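Local coordinates for acyl-coa oxidase (Arabidopsis thaliana, PDB 1W07), which catalyses the FAD-dependent desaturation of long- and medium-chain acyl-CoAs to 2-trans-enoyl-CoAs, reducing oxygen to hydrogen peroxide, in plant peroxisomal beta-oxidation, at residues R333-L338 with T594-N599; A341-F346 with Y557-Y562; L552-Y557 with R590-Q595. The protein carries 1 engineered substitution. All blocks are in the same frame, centred on the assembly; numbering follows the deposited sequence.

Contact 1: residues R333-L338 with T594-N599; sequences RLFPLL and TQVRPN. With FAD (flavin-adenine dinucleotide), chain C.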
loop_
_atom_site.group_PDB
_atom_site.type_symbol
_atom_site.label_atom_id
_atom_site.label_comp_id
_atom_site.label_asym_id
_atom_site.label_seq_id
_atom_site.Cartn_x
_atom_site.Cartn_y
_atom_site.Cartn_z
ATOM N N ARG B 333 -2.748 2.367 -15.676
ATOM C CA ARG B 333 -2.257 2.163 -14.312
ATOM C C ARG B 333 -0.738 1.930 -14.289
ATOM O O ARG B 333 -0.037 2.382 -13.372
ATOM C CB ARG B 333 -2.973 0.960 -13.675
ATOM C CG ARG B 333 -4.473 1.185 -13.436
ATOM C CD ARG B 333 -5.239 -0.138 -13.360
ATOM N NE ARG B 333 -4.882 -0.917 -12.183
ATOM C CZ ARG B 333 -5.205 -2.198 -12.008
ATOM N NH1 ARG B 333 -5.891 -2.851 -12.939
ATOM N NH2 ARG B 333 -4.844 -2.832 -10.897
ATOM N N LEU B 334 -0.238 1.250 -15.316
ATOM C CA LEU B 334 1.177 0.898 -15.408
ATOM C C LEU B 334 2.077 1.892 -16.129
ATOM O O LEU B 334 3.142 2.234 -15.625
ATOM C CB LEU B 334 1.298 -0.470 -16.090
ATOM C CG LEU B 334 2.704 -0.973 -16.468
ATOM C CD1 LEU B 334 3.515 -1.271 -15.219
ATOM C CD2 LEU B 334 2.558 -2.225 -17.317
ATOM N N PHE B 335 1.654 2.343 -17.312
ATOM C CA PHE B 335 2.470 3.264 -18.094
ATOM C C PHE B 335 2.813 4.579 -17.391
ATOM O O PHE B 335 3.904 5.111 -17.583
ATOM C CB PHE B 335 1.813 3.515 -19.455
ATOM C CG PHE B 335 1.830 2.304 -20.367
ATOM C CD1 PHE B 335 1.225 2.371 -21.622
ATOM C CD2 PHE B 335 2.441 1.107 -19.983
ATOM C CE1 PHE B 335 1.227 1.273 -22.476
ATOM C CE2 PHE B 335 2.451 -0.011 -20.839
ATOM C CZ PHE B 335 1.838 0.081 -22.090
ATOM N N PRO B 336 1.891 5.125 -16.579
ATOM C CA PRO B 336 2.238 6.369 -15.884
ATOM C C PRO B 336 3.378 6.074 -14.894
ATOM O O PRO B 336 4.239 6.924 -14.653
ATOM C CB PRO B 336 0.925 6.747 -15.194
ATOM C CG PRO B 336 -0.119 6.239 -16.178
ATOM C CD PRO B 336 0.443 4.871 -16.517
ATOM N N LEU B 337 3.410 4.862 -14.334
ATOM C CA LEU B 337 4.483 4.494 -13.394
ATOM C C LEU B 337 5.809 4.269 -14.126
ATOM O O LEU B 337 6.895 4.565 -13.603
ATOM C CB LEU B 337 4.096 3.238 -12.623
ATOM C CG LEU B 337 2.820 3.355 -11.764
ATOM C CD1 LEU B 337 2.631 2.050 -11.021
ATOM C CD2 LEU B 337 2.934 4.529 -10.794
ATOM N N LEU B 338 5.726 3.728 -15.334
ATOM C CA LEU B 338 6.916 3.529 -16.151
ATOM C C LEU B 338 7.432 4.921 -16.494
ATOM O O LEU B 338 8.617 5.196 -16.385
ATOM C CB LEU B 338 6.548 2.763 -17.422
ATOM C CG LEU B 338 7.603 2.725 -18.530
ATOM C CD1 LEU B 338 8.899 2.079 -18.030
ATOM C CD2 LEU B 338 7.020 1.957 -19.707
ATOM N N THR B 594 -1.026 3.724 -26.517
ATOM C CA THR B 594 -0.983 2.845 -27.681
ATOM C C THR B 594 0.389 2.861 -28.336
ATOM O O THR B 594 0.840 1.847 -28.855
ATOM C CB THR B 594 -2.040 3.265 -28.701
ATOM O OG1 THR B 594 -3.332 3.125 -28.100
ATOM C CG2 THR B 594 -1.964 2.400 -29.984
ATOM N N GLN B 595 1.054 4.012 -28.315
ATOM C CA GLN B 595 2.379 4.108 -28.911
ATOM C C GLN B 595 3.439 3.435 -28.044
ATOM O O GLN B 595 4.387 2.834 -28.553
ATOM C CB GLN B 595 2.755 5.571 -29.136
ATOM C CG GLN B 595 1.974 6.216 -30.259
ATOM C CD GLN B 595 2.165 7.714 -30.331
ATOM O OE1 GLN B 595 3.282 8.204 -30.480
ATOM N NE2 GLN B 595 1.066 8.451 -30.227
ATOM N N VAL B 596 3.282 3.523 -26.729
ATOM C CA VAL B 596 4.253 2.929 -25.816
ATOM C C VAL B 596 4.081 1.427 -25.669
ATOM O O VAL B 596 5.052 0.710 -25.406
ATOM C CB VAL B 596 4.177 3.616 -24.430
ATOM C CG1 VAL B 596 4.942 2.805 -23.371
ATOM C CG2 VAL B 596 4.756 5.008 -24.549
ATOM N N ARG B 597 2.851 0.953 -25.848
ATOM C CA ARG B 597 2.531 -0.473 -25.718
ATOM C C ARG B 597 3.540 -1.456 -26.310
ATOM O O ARG B 597 3.996 -2.373 -25.621
ATOM C CB ARG B 597 1.147 -0.751 -26.312
ATOM C CG ARG B 597 0.843 -2.241 -26.598
ATOM C CD ARG B 597 0.885 -3.098 -25.352
ATOM N NE ARG B 597 0.671 -4.511 -25.678
ATOM C CZ ARG B 597 1.647 -5.386 -25.899
ATOM N NH1 ARG B 597 2.919 -5.006 -25.819
ATOM N NH2 ARG B 597 1.349 -6.641 -26.188
ATOM N N PRO B 598 3.891 -1.290 -27.603
ATOM C CA PRO B 598 4.847 -2.204 -28.226
ATOM C C PRO B 598 6.270 -2.053 -27.707
ATOM O O PRO B 598 7.104 -2.953 -27.858
ATOM C CB PRO B 598 4.699 -1.899 -29.719
ATOM C CG PRO B 598 4.360 -0.427 -29.729
ATOM C CD PRO B 598 3.382 -0.304 -28.578
ATOM N N ASN B 599 6.531 -0.915 -27.072
ATOM C CA ASN B 599 7.845 -0.629 -26.515
ATOM C C ASN B 599 7.976 -0.956 -25.036
ATOM O O ASN B 599 9.083 -0.938 -24.509
ATOM C CB ASN B 599 8.168 0.853 -26.716
ATOM C CG ASN B 599 8.259 1.217 -28.168
ATOM O OD1 ASN B 599 9.239 0.896 -28.835
ATOM N ND2 ASN B 599 7.225 1.872 -28.678
HETATM P PA FAD C . -6.422 -11.385 -13.559
HETATM O O1A FAD C . -7.874 -11.460 -13.838
HETATM O O2A FAD C . -5.502 -12.257 -14.324
HETATM O O5B FAD C . -5.957 -9.850 -13.698
HETATM C C5B FAD C . -4.575 -9.481 -13.692
HETATM C C4B FAD C . -4.423 -8.038 -14.186
HETATM O O4B FAD C . -5.095 -7.965 -15.461
HETATM C C3B FAD C . -5.156 -7.065 -13.257
HETATM O O3B FAD C . -4.577 -5.762 -13.372
HETATM C C2B FAD C . -6.569 -7.080 -13.838
HETATM O O2B FAD C . -7.225 -5.845 -13.538
HETATM C C1B FAD C . -6.224 -7.085 -15.329
HETATM N N9A FAD C . -7.355 -7.585 -16.139
HETATM C C8A FAD C . -7.735 -8.860 -16.246
HETATM N N7A FAD C . -8.773 -8.952 -17.074
HETATM C C5A FAD C . -9.050 -7.725 -17.508
HETATM C C6A FAD C . -10.006 -7.219 -18.379
HETATM N N6A FAD C . -10.862 -8.029 -18.992
HETATM N N1A FAD C . -10.020 -5.841 -18.630
HETATM C C2A FAD C . -9.076 -5.014 -18.007
HETATM N N3A FAD C . -8.184 -5.535 -17.181
HETATM C C4A FAD C . -8.150 -6.851 -16.919
HETATM N N1 FAD C . -9.842 -19.065 -5.747
HETATM C C2 FAD C . -10.605 -20.209 -5.481
HETATM O O2 FAD C . -11.059 -20.875 -6.408
HETATM N N3 FAD C . -10.798 -20.605 -4.150
HETATM C C4 FAD C . -10.223 -19.872 -3.103
HETATM O O4 FAD C . -10.392 -20.232 -1.941
HETATM C C4X FAD C . -9.465 -18.741 -3.378
HETATM N N5 FAD C . -8.832 -18.038 -2.342
HETATM C C5X FAD C . -8.039 -16.916 -2.611
HETATM C C6 FAD C . -7.310 -16.312 -1.592
HETATM C C7 FAD C . -6.403 -15.296 -1.890
HETATM C C7M FAD C . -5.577 -14.681 -0.757
HETATM C C8 FAD C . -6.235 -14.876 -3.210
HETATM C C8M FAD C . -5.213 -13.794 -3.582
HETATM C C9 FAD C . -6.981 -15.471 -4.223
HETATM C C9A FAD C . -7.884 -16.492 -3.933
HETATM N N10 FAD C . -8.560 -17.160 -4.962
HETATM C C10 FAD C . -9.280 -18.333 -4.694
HETATM C "C1'" FAD C . -8.451 -16.691 -6.365
HETATM C "C2'" FAD C . -9.322 -15.440 -6.528
HETATM O "O2'" FAD C . -10.649 -15.719 -6.070
HETATM C "C3'" FAD C . -9.400 -14.898 -7.959
HETATM O "O3'" FAD C . -9.873 -15.919 -8.842
HETATM C "C4'" FAD C . -8.051 -14.381 -8.465
HETATM O "O4'" FAD C . -7.362 -13.650 -7.449
HETATM C "C5'" FAD C . -8.268 -13.477 -9.678
HETATM O "O5'" FAD C . -7.051 -12.803 -9.994
HETATM P P FAD C . -6.256 -13.118 -11.354
HETATM O O1P FAD C . -4.899 -13.571 -10.977
HETATM O O2P FAD C . -7.087 -13.994 -12.209
HETATM O O3P FAD C . -6.163 -11.644 -11.993
#

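Contact 2: residues A341-F346 with Y557-Y562; sequences AYAFRF and YIYALY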
loop_
_atom_site.group_PDB
_atom_site.type_symbol
_atom_site.label_atom_id
_atom_site.label_comp_id
_atom_site.label_asym_id
_atom_site.label_seq_id
_atom_site.Cartn_x
_atom_site.Cartn_y
_atom_site.Cartn_z
ATOM N N ALA B 341 9.120 6.473 -13.488
ATOM C CA ALA B 341 10.432 5.912 -13.179
ATOM C C ALA B 341 11.489 6.725 -13.927
ATOM O O ALA B 341 12.464 7.171 -13.330
ATOM C CB ALA B 341 10.496 4.436 -13.591
ATOM N N TYR B 342 11.302 6.935 -15.229
ATOM C CA TYR B 342 12.276 7.727 -15.982
ATOM C C TYR B 342 12.262 9.190 -15.517
ATOM O O TYR B 342 13.305 9.829 -15.384
ATOM C CB TYR B 342 11.985 7.650 -17.478
ATOM C CG TYR B 342 12.460 6.364 -18.136
ATOM C CD1 TYR B 342 11.786 5.160 -17.934
ATOM C CD2 TYR B 342 13.583 6.355 -18.960
ATOM C CE1 TYR B 342 12.216 3.973 -18.547
ATOM C CE2 TYR B 342 14.033 5.184 -19.570
ATOM C CZ TYR B 342 13.344 3.994 -19.363
ATOM O OH TYR B 342 13.770 2.835 -19.968
ATOM N N ALA B 343 11.073 9.718 -15.263
ATOM C CA ALA B 343 10.963 11.085 -14.797
ATOM C C ALA B 343 11.766 11.295 -13.503
ATOM O O ALA B 343 12.489 12.291 -13.370
ATOM C CB ALA B 343 9.504 11.443 -14.586
ATOM N N PHE B 344 11.654 10.363 -12.557
ATOM C CA PHE B 344 12.367 10.465 -11.279
ATOM C C PHE B 344 13.855 10.228 -11.455
ATOM O O PHE B 344 14.676 10.775 -10.722
ATOM C CB PHE B 344 11.801 9.484 -10.249
ATOM C CG PHE B 344 10.359 9.732 -9.889
ATOM C CD1 PHE B 344 9.715 10.920 -10.248
ATOM C CD2 PHE B 344 9.655 8.781 -9.160
ATOM C CE1 PHE B 344 8.388 11.148 -9.879
ATOM C CE2 PHE B 344 8.344 8.995 -8.785
ATOM C CZ PHE B 344 7.701 10.184 -9.145
ATOM N N ARG B 345 14.217 9.406 -12.431
ATOM C CA ARG B 345 15.629 9.155 -12.730
ATOM C C ARG B 345 16.283 10.484 -13.213
ATOM O O ARG B 345 17.339 10.898 -12.723
ATOM C CB ARG B 345 15.706 8.098 -13.840
ATOM C CG ARG B 345 17.079 7.525 -14.099
ATOM C CD ARG B 345 17.518 6.722 -12.903
ATOM N NE ARG B 345 18.652 5.872 -13.215
ATOM C CZ ARG B 345 19.080 4.900 -12.418
ATOM N NH1 ARG B 345 18.459 4.656 -11.265
ATOM N NH2 ARG B 345 20.131 4.174 -12.769
ATOM N N PHE B 346 15.636 11.154 -14.169
ATOM C CA PHE B 346 16.158 12.410 -14.714
ATOM C C PHE B 346 16.156 13.541 -13.671
ATOM O O PHE B 346 17.109 14.331 -13.594
ATOM C CB PHE B 346 15.344 12.804 -15.957
ATOM C CG PHE B 346 15.448 11.802 -17.097
ATOM C CD1 PHE B 346 14.368 11.569 -17.947
ATOM C CD2 PHE B 346 16.620 11.071 -17.300
ATOM C CE1 PHE B 346 14.451 10.618 -18.976
ATOM C CE2 PHE B 346 16.721 10.120 -18.322
ATOM C CZ PHE B 346 15.627 9.891 -19.163
ATOM N N TYR B 557 5.615 13.091 -21.978
ATOM C CA TYR B 557 4.275 13.651 -22.031
ATOM C C TYR B 557 3.201 12.792 -21.390
ATOM O O TYR B 557 2.130 13.298 -21.039
ATOM C CB TYR B 557 3.918 14.056 -23.468
ATOM C CG TYR B 557 4.753 15.227 -23.913
ATOM C CD1 TYR B 557 5.982 15.028 -24.547
ATOM C CD2 TYR B 557 4.384 16.535 -23.589
ATOM C CE1 TYR B 557 6.824 16.102 -24.832
ATOM C CE2 TYR B 557 5.224 17.611 -23.875
ATOM C CZ TYR B 557 6.436 17.391 -24.486
ATOM O OH TYR B 557 7.279 18.461 -24.691
ATOM N N ILE B 558 3.480 11.500 -21.230
ATOM C CA ILE B 558 2.556 10.603 -20.539
ATOM C C ILE B 558 2.571 11.040 -19.070
ATOM O O ILE B 558 1.525 11.154 -18.439
ATOM C CB ILE B 558 3.017 9.110 -20.591
ATOM C CG1 ILE B 558 2.620 8.477 -21.928
ATOM C CG2 ILE B 558 2.419 8.332 -19.394
ATOM C CD1 ILE B 558 3.091 7.034 -22.091
ATOM N N TYR B 559 3.762 11.277 -18.527
ATOM C CA TYR B 559 3.889 11.707 -17.128
ATOM C C TYR B 559 3.096 13.012 -16.903
ATOM O O TYR B 559 2.236 13.100 -16.017
ATOM C CB TYR B 559 5.379 11.908 -16.778
ATOM C CG TYR B 559 5.652 12.349 -15.344
ATOM C CD1 TYR B 559 5.420 11.495 -14.256
ATOM C CD2 TYR B 559 6.062 13.648 -15.072
ATOM C CE1 TYR B 559 5.583 11.943 -12.921
ATOM C CE2 TYR B 559 6.221 14.106 -13.760
ATOM C CZ TYR B 559 5.986 13.267 -12.696
ATOM O OH TYR B 559 6.164 13.764 -11.418
ATOM N N ALA B 560 3.369 14.013 -17.732
ATOM C CA ALA B 560 2.705 15.304 -17.628
ATOM C C ALA B 560 1.193 15.230 -17.831
ATOM O O ALA B 560 0.420 15.728 -17.007
ATOM C CB ALA B 560 3.323 16.285 -18.622
ATOM N N LEU B 561 0.764 14.608 -18.920
ATOM C CA LEU B 561 -0.660 14.503 -19.211
ATOM C C LEU B 561 -1.397 13.650 -18.191
ATOM O O LEU B 561 -2.585 13.862 -17.947
ATOM C CB LEU B 561 -0.878 13.942 -20.617
ATOM C CG LEU B 561 -0.314 14.789 -21.766
ATOM C CD1 LEU B 561 -0.625 14.130 -23.110
ATOM C CD2 LEU B 561 -0.922 16.180 -21.694
ATOM N N TYR B 562 -0.703 12.682 -17.594
ATOM C CA TYR B 562 -1.326 11.841 -16.583
ATOM C C TYR B 562 -1.605 12.670 -15.336
ATOM O O TYR B 562 -2.678 12.569 -14.742
ATOM C CB TYR B 562 -0.412 10.669 -16.214
ATOM C CG TYR B 562 -0.985 9.838 -15.095
ATOM C CD1 TYR B 562 -2.090 9.021 -15.316
ATOM C CD2 TYR B 562 -0.449 9.896 -13.810
ATOM C CE1 TYR B 562 -2.653 8.284 -14.291
ATOM C CE2 TYR B 562 -1.002 9.155 -12.770
ATOM C CZ TYR B 562 -2.105 8.353 -13.022
ATOM O OH TYR B 562 -2.683 7.619 -12.011
#

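Contact 3: residues L552-Y557 with R590-Q595; sequences LNNLCY and RSLYTQ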
loop_
_atom_site.group_PDB
_atom_site.type_symbol
_atom_site.label_atom_id
_atom_site.label_comp_id
_atom_site.label_asym_id
_atom_site.label_seq_id
_atom_site.Cartn_x
_atom_site.Cartn_y
_atom_site.Cartn_z
ATOM N N LEU B 552 11.493 8.421 -25.095
ATOM C CA LEU B 552 11.585 9.254 -23.898
ATOM C C LEU B 552 10.565 10.393 -24.006
ATOM O O LEU B 552 9.982 10.831 -23.008
ATOM C CB LEU B 552 12.997 9.828 -23.745
ATOM C CG LEU B 552 14.079 8.790 -23.428
ATOM C CD1 LEU B 552 15.444 9.464 -23.364
ATOM C CD2 LEU B 552 13.747 8.108 -22.103
ATOM N N ASN B 553 10.341 10.862 -25.229
ATOM C CA ASN B 553 9.381 11.934 -25.476
ATOM C C ASN B 553 7.990 11.418 -25.129
ATOM O O ASN B 553 7.200 12.110 -24.481
ATOM C CB ASN B 553 9.434 12.371 -26.943
ATOM C CG ASN B 553 8.616 13.615 -27.205
ATOM O OD1 ASN B 553 9.093 14.738 -27.040
ATOM N ND2 ASN B 553 7.363 13.422 -27.591
ATOM N N ASN B 554 7.691 10.193 -25.551
ATOM C CA ASN B 554 6.393 9.591 -25.241
ATOM C C ASN B 554 6.173 9.556 -23.726
ATOM O O ASN B 554 5.140 9.983 -23.233
ATOM C CB ASN B 554 6.300 8.150 -25.794
ATOM C CG ASN B 554 6.182 8.086 -27.316
ATOM O OD1 ASN B 554 5.615 8.980 -27.951
ATOM N ND2 ASN B 554 6.676 6.997 -27.899
ATOM N N LEU B 555 7.151 9.028 -22.994
ATOM C CA LEU B 555 7.047 8.926 -21.544
ATOM C C LEU B 555 6.951 10.308 -20.897
ATOM O O LEU B 555 6.164 10.514 -19.970
ATOM C CB LEU B 555 8.250 8.159 -20.978
ATOM C CG LEU B 555 8.405 6.697 -21.423
ATOM C CD1 LEU B 555 9.696 6.094 -20.829
ATOM C CD2 LEU B 555 7.160 5.913 -20.992
ATOM N N CYS B 556 7.739 11.258 -21.393
ATOM C CA CYS B 556 7.720 12.611 -20.855
ATOM C C CYS B 556 6.318 13.179 -20.848
ATOM O O CYS B 556 5.870 13.703 -19.828
ATOM C CB CYS B 556 8.629 13.543 -21.664
ATOM S SG CYS B 556 8.574 15.292 -21.168
ATOM N N TYR B 557 5.615 13.091 -21.978
ATOM C CA TYR B 557 4.275 13.651 -22.031
ATOM C C TYR B 557 3.201 12.792 -21.390
ATOM O O TYR B 557 2.130 13.298 -21.039
ATOM C CB TYR B 557 3.918 14.056 -23.468
ATOM C CG TYR B 557 4.753 15.227 -23.913
ATOM C CD1 TYR B 557 5.982 15.028 -24.547
ATOM C CD2 TYR B 557 4.384 16.535 -23.589
ATOM C CE1 TYR B 557 6.824 16.102 -24.832
ATOM C CE2 TYR B 557 5.224 17.611 -23.875
ATOM C CZ TYR B 557 6.436 17.391 -24.486
ATOM O OH TYR B 557 7.279 18.461 -24.691
ATOM N N ARG B 590 -4.202 8.826 -24.239
ATOM C CA ARG B 590 -4.642 7.520 -24.746
ATOM C C ARG B 590 -3.750 7.067 -25.914
ATOM O O ARG B 590 -3.229 5.940 -25.939
ATOM C CB ARG B 590 -6.089 7.627 -25.228
ATOM C CG ARG B 590 -6.916 6.369 -25.044
ATOM C CD ARG B 590 -8.154 6.385 -25.929
ATOM N NE ARG B 590 -8.802 7.697 -25.943
ATOM C CZ ARG B 590 -9.425 8.240 -24.902
ATOM N NH1 ARG B 590 -9.493 7.585 -23.749
ATOM N NH2 ARG B 590 -9.959 9.448 -25.008
ATOM N N SER B 591 -3.580 7.955 -26.885
ATOM C CA SER B 591 -2.750 7.677 -28.036
ATOM C C SER B 591 -1.315 7.341 -27.621
ATOM O O SER B 591 -0.704 6.437 -28.190
ATOM C CB SER B 591 -2.758 8.874 -28.979
ATOM O OG SER B 591 -1.716 8.747 -29.933
ATOM N N LEU B 592 -0.773 8.061 -26.638
ATOM C CA LEU B 592 0.595 7.805 -26.168
ATOM C C LEU B 592 0.698 6.411 -25.549
ATOM O O LEU B 592 1.742 5.762 -25.630
ATOM C CB LEU B 592 1.035 8.873 -25.149
ATOM C CG LEU B 592 1.255 10.292 -25.696
ATOM C CD1 LEU B 592 1.505 11.253 -24.555
ATOM C CD2 LEU B 592 2.434 10.308 -26.643
ATOM N N TYR B 593 -0.376 5.942 -24.925
ATOM C CA TYR B 593 -0.349 4.606 -24.347
ATOM C C TYR B 593 -0.188 3.590 -25.490
ATOM O O TYR B 593 0.681 2.707 -25.441
ATOM C CB TYR B 593 -1.639 4.322 -23.581
ATOM C CG TYR B 593 -1.792 5.090 -22.268
ATOM C CD1 TYR B 593 -0.686 5.574 -21.570
ATOM C CD2 TYR B 593 -3.047 5.263 -21.692
ATOM C CE1 TYR B 593 -0.827 6.220 -20.315
ATOM C CE2 TYR B 593 -3.212 5.896 -20.447
ATOM C CZ TYR B 593 -2.099 6.369 -19.764
ATOM O OH TYR B 593 -2.282 6.970 -18.527
ATOM N N THR B 594 -1.026 3.724 -26.517
ATOM C CA THR B 594 -0.983 2.845 -27.681
ATOM C C THR B 594 0.389 2.861 -28.336
ATOM O O THR B 594 0.840 1.847 -28.855
ATOM C CB THR B 594 -2.040 3.265 -28.701
ATOM O OG1 THR B 594 -3.332 3.125 -28.100
ATOM C CG2 THR B 594 -1.964 2.400 -29.984
ATOM N N GLN B 595 1.054 4.012 -28.315
ATOM C CA GLN B 595 2.379 4.108 -28.911
ATOM C C GLN B 595 3.439 3.435 -28.044
ATOM O O GLN B 595 4.387 2.834 -28.553
ATOM C CB GLN B 595 2.755 5.571 -29.136
ATOM C CG GLN B 595 1.974 6.216 -30.259
ATOM C CD GLN B 595 2.165 7.714 -30.331
ATOM O OE1 GLN B 595 3.282 8.204 -30.480
ATOM N NE2 GLN B 595 1.066 8.451 -30.227
#

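Contact 1: residues R333-L338 with T594-N599
Phe-335 carries its CG opposite its own carbonyl carbon (chi1 -69°) while Val-596 holds CG1 opposite its backbone N (chi1 167°), and these two torsions send the ring and the methyl at each other from opposite directions. CG1 of Val-596 ends up over the middle of one face of the Phe-335 ring, 4.1 Å from the ring centroid and nearly on the ring normal, a CH-pi contact. The far end of the ring runs on to the backbone of the next residue, with CZ of Phe-335 3.7 Å from CA of Arg-597. Leu-338 brings CD2 to within 4.3 Å of CG1 of Val-596, giving that one methyl two apolar partners on helix 328-363. The charged end of Arg-597 heads elsewhere, into salt bridges with Asp-326 and Glu-10.

At the start of 333-338, the chain of Arg-333 bends and reaches the adenosine ribose of FAD. Its NH1 makes weak hydrogen bonds to O2B at 3.3 Å and to O3B at 3.2 Å; O2B lies in the guanidinium plane, O3B obliquely to it. NE forms a salt bridge with Glu-394, and Thr-422 and Asp-426 of the second subunit bind the same cofactor. The chemistry therefore divides: the two segments meet through apolar side chains and the backbone at Arg-597, with no hydrogen bond between them, while the polar work of Arg-333 is directed to the FAD site between the subunits.

Contact 2: residues A341-F346 with Y557-Y562
Tyr-559 of helix 548-566 buries more surface here than any other residue, and it does so by reaching across to Ala-343 and Phe-344 on helix 328-363. Its CG stands anti to the backbone N (chi1 -180°), which extends the ring toward the facing helix, and chi2 of 68° turns one face to Ala-343. CB of Ala-343 sits over the centre of that face, 4.0 Å from the centroid and only 8° off the ring normal, so the methyl forms a CH-pi contact with the aromatic ring.

Phe-344 deals with the outer end of the same tyrosine. The two side chains cross at about a right angle, and CE1 of Phe-344 comes 4.2 Å from CE1 of Tyr-559. OH of Tyr-559 lies at the edge of the Phe-344 ring, close to its plane, 3.8 Å from CE1 of Phe-344. Val-531 and Val-532 also touch Tyr-559, and Phe-535 touches Ala-343, so helix 328-363 of the C-alpha1 region is joined here to helices 548-566 and 516-538 of the C-terminal acyl-CoA oxidase region. Trimming the tyrosine to an alanine here would probably strip the methyl of Ala-343 and the edge of Phe-344 of their aromatic partner and open a gap between the helices. No hydrogen bond crosses between the segments; one CH-pi contact and van der Waals packing carry it, with the phenol OH set against a ring edge.

Contact 3: residues L552-Y557 with R590-Q595
Leu-592 packs against Asn-554 and Tyr-557 where helices 548-566 and 579-596 lie side by side, an antiparallel helix pair in the all-helical C-terminal part of the acyl-CoA oxidase subunit. Over these short segments the axes come within 9.9 Å and cross at -145°. Arg-590, the first residue of 590-595, faces the dimer partner, forming a salt bridge with Asp-518 of the second subunit.

Ser-591 takes part indirectly, by holding a glutamine one turn further on. Leu-592 comes next and is the wedge. The two backbones approach most closely here, with CA of Leu-592 6.1 Å from CA of Asn-554. With CG anti to the carbonyl carbon, chi1 (-69°) points the branch at the facing helix, where its two methyls take different partners: CD1 of Leu-592 lies 3.9 Å from CB of Tyr-557, and CD2 of Leu-592 lies 3.7 Å from OD1 of Asn-554. The methylene and backbone carbonyl carbon of Tyr-557, not its ring, do the touching. Leu-592 also meets Ile-558 and Leu-561, so the apolar seam continues along the earlier helix. OH of Tyr-593 is hydrogen-bonded to Asn-332 of helix 328-363, tying a third helix to the pair.

Gln-595 closes the walk. Its NE2 bonds back to OG of Ser-591 at 2.8 Å, with the hydroxyl oxygen in the amide plane, and makes a weak bond to the carbonyl O of the same serine. That grip probably fixes the rotation of the amide and leaves its oxygen facing Asn-554, whose own ND2 has a weak bond to Gln-551. The two amide planes stand 89° apart, and OE1 of Gln-595 rests 3.5 Å from OD1 of Asn-554, oxygen beside oxygen with no hydrogen bond between them.

From the N terminus, helix 328-363 comes first and supplies 333-338 to contact 1 and 341-346 to contact 2. More than two hundred residues later the chain returns as helix 548-566, where 557-562 closes the loop of contact 2. Contact 1 closes only at 594-599, at the end of helix 579-596 and the turn after it, so contact 2 nests inside it. Contact 3 is a short closure from 552-557 to 590-595; it crosses contact 2, sharing Tyr-557, and ends, like contact 1, on helix 579-596, sharing Thr-594 and Gln-595. Together they join three helices pairwise, two of them from the C-terminal part, with Ile-558 touching Val-596 and Leu-592 between them.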